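Local structure of pirin-like protein (Geobacillus kaustophilus, 2P17) at residues Arg5-Lys11 with Ala213-His219; Tyr65-Leu71 with Ser107-Leu112; Arg133-Met137 with Ile147-Ser151. The protein is of unknown function but binds an iron ion and belongs to the pirin family of the cupin superfamily. All coordinates share one frame. Residue numbers count along the deposited sequence, not the author numbering.

Contact 1 (Arg5-Lys11 with Ala213-His219); sequences RRIRRVK and ALFFSRH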
# COMPACT_ATOMS: atom_id res chain seq x y z
N ARG A 5 -17.20 -8.58 1.76
CA ARG A 5 -16.68 -7.67 2.77
C ARG A 5 -17.45 -6.35 2.81
O ARG A 5 -17.98 -5.89 1.78
CB ARG A 5 -15.19 -7.41 2.54
CG ARG A 5 -14.35 -8.67 2.76
CD ARG A 5 -13.06 -8.35 3.49
NE ARG A 5 -12.13 -9.48 3.50
CZ ARG A 5 -11.06 -9.55 4.29
NH1 ARG A 5 -10.78 -8.57 5.15
NH2 ARG A 5 -10.24 -10.59 4.22
N ARG A 6 -17.47 -5.75 3.99
CA ARG A 6 -18.08 -4.46 4.26
C ARG A 6 -16.97 -3.46 4.55
O ARG A 6 -15.84 -3.85 4.88
CB ARG A 6 -19.01 -4.56 5.49
CG ARG A 6 -20.31 -5.29 5.26
CD ARG A 6 -20.97 -5.67 6.57
NE ARG A 6 -20.34 -6.85 7.16
CZ ARG A 6 -19.52 -6.83 8.21
NH1 ARG A 6 -19.23 -5.70 8.82
NH2 ARG A 6 -19.00 -7.97 8.66
N ILE A 7 -17.29 -2.17 4.42
CA ILE A 7 -16.41 -1.11 4.87
C ILE A 7 -16.76 -0.78 6.32
O ILE A 7 -17.86 -0.30 6.62
CB ILE A 7 -16.51 0.15 3.98
CG1 ILE A 7 -16.16 -0.19 2.51
CG2 ILE A 7 -15.63 1.28 4.54
CD1 ILE A 7 -14.84 -0.97 2.33
N ARG A 8 -15.83 -1.07 7.22
CA ARG A 8 -16.09 -0.91 8.65
C ARG A 8 -15.76 0.48 9.17
O ARG A 8 -16.22 0.87 10.26
CB ARG A 8 -15.37 -1.98 9.47
CG ARG A 8 -13.86 -1.93 9.37
CD ARG A 8 -13.17 -2.96 10.26
NE ARG A 8 -11.73 -2.81 10.13
CZ ARG A 8 -10.99 -1.97 10.85
NH1 ARG A 8 -11.56 -1.25 11.80
NH2 ARG A 8 -9.69 -1.88 10.63
N ARG A 9 -14.98 1.24 8.41
CA ARG A 9 -14.60 2.59 8.81
C ARG A 9 -14.08 3.38 7.62
O ARG A 9 -13.41 2.82 6.75
CB ARG A 9 -13.53 2.53 9.90
CG ARG A 9 -13.10 3.89 10.42
CD ARG A 9 -12.43 3.80 11.78
NE ARG A 9 -11.19 3.02 11.75
CZ ARG A 9 -10.00 3.49 11.37
NH1 ARG A 9 -9.86 4.74 10.94
NH2 ARG A 9 -8.95 2.70 11.41
N VAL A 10 -14.39 4.67 7.58
CA VAL A 10 -13.92 5.56 6.52
C VAL A 10 -13.10 6.70 7.13
O VAL A 10 -13.64 7.55 7.83
CB VAL A 10 -15.09 6.17 5.71
CG1 VAL A 10 -14.56 7.11 4.62
CG2 VAL A 10 -15.99 5.08 5.13
N LYS A 11 -11.79 6.70 6.85
CA LYS A 11 -10.89 7.74 7.37
C LYS A 11 -10.58 8.79 6.31
O LYS A 11 -10.20 8.44 5.19
CB LYS A 11 -9.58 7.09 7.88
CG LYS A 11 -8.41 8.05 8.08
CD LYS A 11 -8.54 8.86 9.35
CE LYS A 11 -7.29 9.71 9.58
NZ LYS A 11 -7.44 10.64 10.75
N ALA A 213 -9.22 6.65 3.31
CA ALA A 213 -8.92 5.23 3.50
C ALA A 213 -10.16 4.51 3.99
O ALA A 213 -10.82 4.97 4.93
CB ALA A 213 -7.78 5.05 4.49
N LEU A 214 -10.48 3.38 3.35
CA LEU A 214 -11.67 2.59 3.68
C LEU A 214 -11.21 1.25 4.18
O LEU A 214 -10.51 0.54 3.47
CB LEU A 214 -12.58 2.44 2.45
CG LEU A 214 -13.50 3.63 2.12
CD1 LEU A 214 -12.71 4.84 1.64
CD2 LEU A 214 -14.48 3.21 1.05
N PHE A 215 -11.58 0.93 5.43
CA PHE A 215 -11.08 -0.28 6.09
C PHE A 215 -12.09 -1.40 5.97
O PHE A 215 -13.30 -1.16 6.04
CB PHE A 215 -10.79 0.01 7.56
CG PHE A 215 -9.68 0.98 7.74
CD1 PHE A 215 -8.37 0.54 7.91
CD2 PHE A 215 -9.92 2.35 7.69
CE1 PHE A 215 -7.32 1.45 8.05
CE2 PHE A 215 -8.89 3.27 7.82
CZ PHE A 215 -7.59 2.82 8.00
N PHE A 216 -11.60 -2.63 5.82
CA PHE A 216 -12.46 -3.78 5.54
C PHE A 216 -12.85 -4.53 6.81
O PHE A 216 -12.07 -4.65 7.73
CB PHE A 216 -11.79 -4.78 4.57
CG PHE A 216 -11.19 -4.16 3.33
CD1 PHE A 216 -11.73 -3.00 2.76
CD2 PHE A 216 -10.10 -4.77 2.70
CE1 PHE A 216 -11.16 -2.44 1.62
CE2 PHE A 216 -9.53 -4.22 1.55
CZ PHE A 216 -10.07 -3.05 1.00
N SER A 217 -14.07 -5.08 6.79
CA SER A 217 -14.50 -6.04 7.80
C SER A 217 -13.56 -7.22 7.86
O SER A 217 -12.92 -7.58 6.88
CB SER A 217 -15.92 -6.54 7.47
OG SER A 217 -16.00 -6.97 6.13
N ARG A 218 -13.50 -7.84 9.04
CA ARG A 218 -12.71 -9.03 9.26
C ARG A 218 -13.56 -10.28 9.13
O ARG A 218 -14.76 -10.26 9.44
CB ARG A 218 -12.11 -9.00 10.67
CG ARG A 218 -11.17 -7.81 10.92
CD ARG A 218 -9.86 -7.92 10.16
NE ARG A 218 -8.98 -8.97 10.66
CZ ARG A 218 -8.09 -8.85 11.66
NH1 ARG A 218 -7.94 -7.71 12.32
NH2 ARG A 218 -7.36 -9.90 12.02
N HIS A 219 -12.94 -11.36 8.65
CA HIS A 219 -13.63 -12.62 8.45
C HIS A 219 -12.78 -13.76 9.01
O HIS A 219 -11.79 -13.52 9.69
CB HIS A 219 -14.01 -12.75 6.97
CG HIS A 219 -14.88 -11.63 6.51
ND1 HIS A 219 -16.25 -11.68 6.60
CD2 HIS A 219 -14.57 -10.39 6.07
CE1 HIS A 219 -16.75 -10.53 6.19
NE2 HIS A 219 -15.76 -9.73 5.86
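Main-chain hydrogen bonds tie the segments: K11 and A213 bond reciprocally, N to O, at 2.8 Å each way, F215 N reaches R9 O at 2.9 Å, R8 N meets F215 O at 2.8 Å and S217 N meets R6 O at 2.9 Å. Where strand 213-216 ends, S217 OG accepts from R6 N at 2.9 Å and pairs with H219 NE2 at 2.8 Å, a small hydroxyl suited to tying a loop to a backbone. I7 opposes F216 and V10 opposes L214, so R8 is an extra residue, a beta bulge in the antiparallel pair. By this pairing the N-terminal strand joins the C-terminal cupin barrel. The R9 guanidinium lies flat on the F215 ring, a cation-pi stack with R9 CZ 4.1 Å from the centroid; E35 forms salt bridges with both R8 and R9. R5, bonded to T225, lays its aliphatic part against H219. On the V10/L214 face, branched I7 fills the space beside L214 and F216, its CD1 3.7 Å from F216 CD1.

Contact 2 (Tyr65-Leu71 with Ser107-Leu112); sequences YVISGEL and STVHSL
Two antiparallel strands of the N-terminal cupin barrel meet here, and a classic beta bulge bends one of them. Y65 and L112 form a hydrogen-bonded pair (N to O 2.9 Å both ways), and V66 opposes S111 as a non-hydrogen-bonded pair, CA atoms 4.4 Å apart. I67 then drops to phi/psi -75/-49, so that I67 N (2.7 Å) and S68 N (3.2 Å) both donate to H110 O, while H110 N returns a bond to S68 O at 2.9 Å. The I67 side chain (m, t) thus swings over H110 (chi1 t): its CD1 sits 3.4 Å from the ring centroid, a CH-pi contact, and also 4.1 Å from L112 CG. G69, at phi/psi 91/176, brings its CA 3.3 Å from T108 O, a gap too tight for any CB. V109 is the bump beyond it, CG2 lodging 3.4 Å from E70 O and 4.1 Å from L71 CD1. S107 OG accepts from E70 N at 2.9 Å. One water joins S68 OG (2.7 Å) to H110 ND1 (2.8 Å), another S68 OG to T108 O. With H110 NE2 bonded to E44, both imidazole nitrogens are engaged at the ring's rim, which fixes its orientation and presents a flat face to the isoleucine methyl.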
# COMPACT_ATOMS: atom_id res chain seq x y z
N TYR A 65 4.94 3.69 -2.54
CA TYR A 65 4.29 3.93 -3.82
C TYR A 65 4.46 5.40 -4.16
O TYR A 65 4.13 6.27 -3.36
CB TYR A 65 2.80 3.55 -3.77
CG TYR A 65 2.04 3.93 -5.04
CD1 TYR A 65 1.88 3.02 -6.09
CD2 TYR A 65 1.51 5.21 -5.19
CE1 TYR A 65 1.20 3.37 -7.25
CE2 TYR A 65 0.83 5.58 -6.36
CZ TYR A 65 0.68 4.66 -7.38
OH TYR A 65 0.01 5.03 -8.54
N VAL A 66 5.01 5.68 -5.34
CA VAL A 66 5.19 7.07 -5.77
C VAL A 66 3.98 7.51 -6.58
O VAL A 66 3.69 6.95 -7.64
CB VAL A 66 6.51 7.25 -6.58
CG1 VAL A 66 6.60 8.65 -7.14
CG2 VAL A 66 7.71 6.95 -5.70
N ILE A 67 3.24 8.48 -6.05
CA ILE A 67 2.07 9.02 -6.76
C ILE A 67 2.54 9.91 -7.89
O ILE A 67 2.09 9.77 -9.03
CB ILE A 67 1.13 9.78 -5.80
CG1 ILE A 67 0.69 8.89 -4.63
CG2 ILE A 67 -0.10 10.32 -6.57
CD1 ILE A 67 -0.03 9.64 -3.50
N SER A 68 3.47 10.82 -7.57
CA SER A 68 4.01 11.74 -8.56
C SER A 68 5.42 12.15 -8.16
O SER A 68 5.83 12.01 -7.00
CB SER A 68 3.11 12.97 -8.71
OG SER A 68 3.04 13.71 -7.50
N GLY A 69 6.17 12.66 -9.13
CA GLY A 69 7.55 13.07 -8.90
C GLY A 69 8.55 11.96 -9.16
O GLY A 69 8.18 10.83 -9.47
N GLU A 70 9.83 12.31 -9.05
CA GLU A 70 10.92 11.38 -9.30
C GLU A 70 11.70 11.19 -8.02
O GLU A 70 12.23 12.15 -7.46
CB GLU A 70 11.83 11.90 -10.42
CG GLU A 70 11.12 12.16 -11.75
CD GLU A 70 10.59 10.90 -12.44
OE1 GLU A 70 11.12 9.79 -12.18
OE2 GLU A 70 9.65 11.02 -13.26
N LEU A 71 11.74 9.95 -7.54
CA LEU A 71 12.36 9.63 -6.26
C LEU A 71 13.70 8.91 -6.43
O LEU A 71 13.82 8.00 -7.24
CB LEU A 71 11.42 8.77 -5.40
CG LEU A 71 11.80 8.45 -3.95
CD1 LEU A 71 11.94 9.73 -3.13
CD2 LEU A 71 10.79 7.53 -3.31
N SER A 107 12.41 18.19 -8.31
CA SER A 107 11.19 17.38 -8.27
C SER A 107 10.55 17.40 -6.89
O SER A 107 11.24 17.39 -5.87
CB SER A 107 11.51 15.95 -8.69
OG SER A 107 10.33 15.17 -8.78
N THR A 108 9.22 17.44 -6.88
CA THR A 108 8.45 17.24 -5.65
C THR A 108 7.86 15.83 -5.71
O THR A 108 7.16 15.49 -6.66
CB THR A 108 7.32 18.26 -5.52
OG1 THR A 108 7.89 19.58 -5.42
CG2 THR A 108 6.49 17.99 -4.27
N VAL A 109 8.16 15.02 -4.71
CA VAL A 109 7.62 13.66 -4.64
C VAL A 109 6.38 13.62 -3.77
O VAL A 109 6.38 14.14 -2.66
CB VAL A 109 8.68 12.66 -4.12
CG1 VAL A 109 8.07 11.28 -3.82
CG2 VAL A 109 9.78 12.50 -5.15
N HIS A 110 5.31 13.01 -4.29
CA HIS A 110 4.13 12.68 -3.51
C HIS A 110 4.12 11.16 -3.40
O HIS A 110 4.06 10.48 -4.43
CB HIS A 110 2.89 13.19 -4.25
CG HIS A 110 1.61 13.06 -3.49
ND1 HIS A 110 0.38 13.32 -4.07
CD2 HIS A 110 1.35 12.69 -2.21
CE1 HIS A 110 -0.57 13.13 -3.17
NE2 HIS A 110 -0.01 12.75 -2.04
N SER A 111 4.21 10.63 -2.18
CA SER A 111 4.33 9.18 -1.98
C SER A 111 3.48 8.66 -0.83
O SER A 111 3.01 9.41 0.02
CB SER A 111 5.80 8.80 -1.72
OG SER A 111 6.30 9.43 -0.56
N LEU A 112 3.28 7.34 -0.85
CA LEU A 112 2.64 6.63 0.26
C LEU A 112 3.63 5.62 0.78
O LEU A 112 4.12 4.80 0.01
CB LEU A 112 1.38 5.92 -0.21
CG LEU A 112 0.22 6.87 -0.51
CD1 LEU A 112 -0.79 6.19 -1.41
CD2 LEU A 112 -0.42 7.35 0.79
O HOH W 1 0.49 14.10 -6.71
O HOH W 2 4.67 15.85 -7.58

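Contact 3 (Arg133-Met137 with Ile147-Ser151); sequences RSKDM and IRVFS
Residues 134-136 make a single turn of 3-10 helix, closed by D136 N to R133 O (2.9 Å) and M137 N to S134 O (3.1 Å); M137 is extended again (phi/psi -85/147). Opposite, a strand runs through 147-149, and the chain turns a corner at F150 (phi/psi -91/-26). The segments share no beta register; the nearest CA atoms, of M137 and V149, are 6.1 Å apart. M137, modelled as selenomethionine, points its CA-CB bond at the strand. With chi1 and chi2 both m, its flexible chain lies along F150 (chi1 m): CG is 3.6 Å from F150 CD1, and SE stands 5.1 Å from the ring centroid, an oblique Met-aromatic contact. M137 CB also packs 3.4 Å from V149 O and 3.8 Å from R148 CG, while S134 CA lies 4.1 Å from F150 CZ. The polar link is indirect: one water donates to S134 O (2.7 Å) and M137 O (3.0 Å) and accepts from R148 NE (2.8 Å). The long R148 chain (t, t, m) reaches back to the turn, S134 OG resting over one guanidinium face. R148 also salt-bridges E171 of strand 167-174 in the C-terminal cupin domain; F150 and S151 make a classic beta bulge against its M169. Towards the N-terminal cupin domain, D87 accepts from S134 N and salt-bridges R133, and F150 touches V88 of strand 88-92.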
# COMPACT_ATOMS: atom_id res chain seq x y z
N ARG A 133 8.78 -1.76 -10.87
CA ARG A 133 8.32 -0.83 -11.87
C ARG A 133 6.91 -1.18 -12.30
O ARG A 133 6.58 -2.35 -12.55
CB ARG A 133 9.25 -0.84 -13.09
CG ARG A 133 10.67 -0.45 -12.75
CD ARG A 133 10.77 1.00 -12.31
NE ARG A 133 12.17 1.39 -12.19
CZ ARG A 133 12.61 2.63 -12.09
NH1 ARG A 133 11.76 3.65 -12.08
NH2 ARG A 133 13.92 2.86 -12.00
N SER A 134 6.06 -0.17 -12.38
CA SER A 134 4.67 -0.36 -12.77
C SER A 134 4.56 -1.21 -14.03
O SER A 134 3.78 -2.17 -14.09
CB SER A 134 4.02 1.01 -12.99
OG SER A 134 2.68 0.88 -13.42
N LYS A 135 5.38 -0.89 -15.03
CA LYS A 135 5.32 -1.56 -16.33
C LYS A 135 5.66 -3.05 -16.27
O LYS A 135 5.28 -3.81 -17.17
CB LYS A 135 6.24 -0.85 -17.33
CG LYS A 135 7.72 -0.98 -17.00
NZ LYS A 135 10.00 -0.24 -20.81
N ASP A 136 6.35 -3.48 -15.22
CA ASP A 136 6.79 -4.87 -15.08
C ASP A 136 5.80 -5.74 -14.31
O ASP A 136 5.99 -6.95 -14.23
CB ASP A 136 8.17 -4.96 -14.42
CG ASP A 136 9.29 -4.37 -15.28
OD1 ASP A 136 9.18 -4.43 -16.53
OD2 ASP A 136 10.27 -3.86 -14.71
N MSE A 137 4.76 -5.13 -13.74
CA MSE A 137 3.80 -5.86 -12.94
C MSE A 137 2.71 -6.49 -13.79
O MSE A 137 2.31 -5.91 -14.81
CB MSE A 137 3.15 -4.95 -11.89
CG MSE A 137 4.10 -4.38 -10.85
SE MSE A 137 5.13 -5.72 -9.85
CE MSE A 137 6.85 -5.46 -10.73
N ILE A 147 -6.43 -3.76 -13.06
CA ILE A 147 -5.99 -4.06 -11.71
C ILE A 147 -4.55 -4.53 -11.82
O ILE A 147 -4.29 -5.63 -12.32
CB ILE A 147 -6.87 -5.14 -11.04
CG1 ILE A 147 -8.34 -4.71 -11.03
CG2 ILE A 147 -6.38 -5.42 -9.61
CD1 ILE A 147 -9.14 -5.30 -12.18
N ARG A 148 -3.63 -3.67 -11.38
CA ARG A 148 -2.19 -3.94 -11.47
C ARG A 148 -1.75 -4.52 -10.14
O ARG A 148 -2.01 -3.96 -9.09
CB ARG A 148 -1.44 -2.64 -11.76
CG ARG A 148 0.03 -2.82 -12.04
CD ARG A 148 0.63 -1.51 -12.52
NE ARG A 148 0.16 -1.16 -13.86
CZ ARG A 148 -0.75 -0.22 -14.15
NH1 ARG A 148 -1.36 0.52 -13.21
NH2 ARG A 148 -1.06 -0.04 -15.43
N VAL A 149 -1.09 -5.67 -10.20
CA VAL A 149 -0.75 -6.41 -8.99
C VAL A 149 0.71 -6.16 -8.63
O VAL A 149 1.61 -6.61 -9.34
CB VAL A 149 -1.02 -7.93 -9.15
CG1 VAL A 149 -0.85 -8.64 -7.82
CG2 VAL A 149 -2.43 -8.16 -9.72
N PHE A 150 0.94 -5.46 -7.53
CA PHE A 150 2.29 -5.18 -7.04
C PHE A 150 2.79 -6.24 -6.07
O PHE A 150 4.00 -6.44 -5.93
CB PHE A 150 2.37 -3.80 -6.39
CG PHE A 150 2.42 -2.69 -7.40
CD1 PHE A 150 3.63 -2.34 -7.98
CD2 PHE A 150 1.26 -2.01 -7.77
CE1 PHE A 150 3.70 -1.31 -8.91
CE2 PHE A 150 1.33 -0.97 -8.72
CZ PHE A 150 2.55 -0.63 -9.29
N SER A 151 1.86 -6.91 -5.41
CA SER A 151 2.18 -8.01 -4.49
C SER A 151 0.97 -8.89 -4.32
O SER A 151 -0.17 -8.41 -4.37
CB SER A 151 2.63 -7.46 -3.13
OG SER A 151 3.13 -8.50 -2.31
O HOH W 3 1.53 -3.08 -15.37

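Along the chain, contacts 2 and 3 follow one another between the two halves of contact 1, whose partners are 202 residues apart. The centre of contact 1 lies about 27 Å from that of contact 2 and about 24 Å from that of contact 3; contacts 2 and 3 are about 17 Å apart between centres and about 5 Å between nearest atoms, without touching. All three reach one large curled sheet running through both cupin domains. Contact 1 sews the N-terminus to the C-terminal domain, contact 2 belongs to the N-terminal barrel, and contact 3 lies where the chain crosses between domains. E171 hydrogen-bonds Y65 of contact 2 and salt-bridges R148 of contact 3.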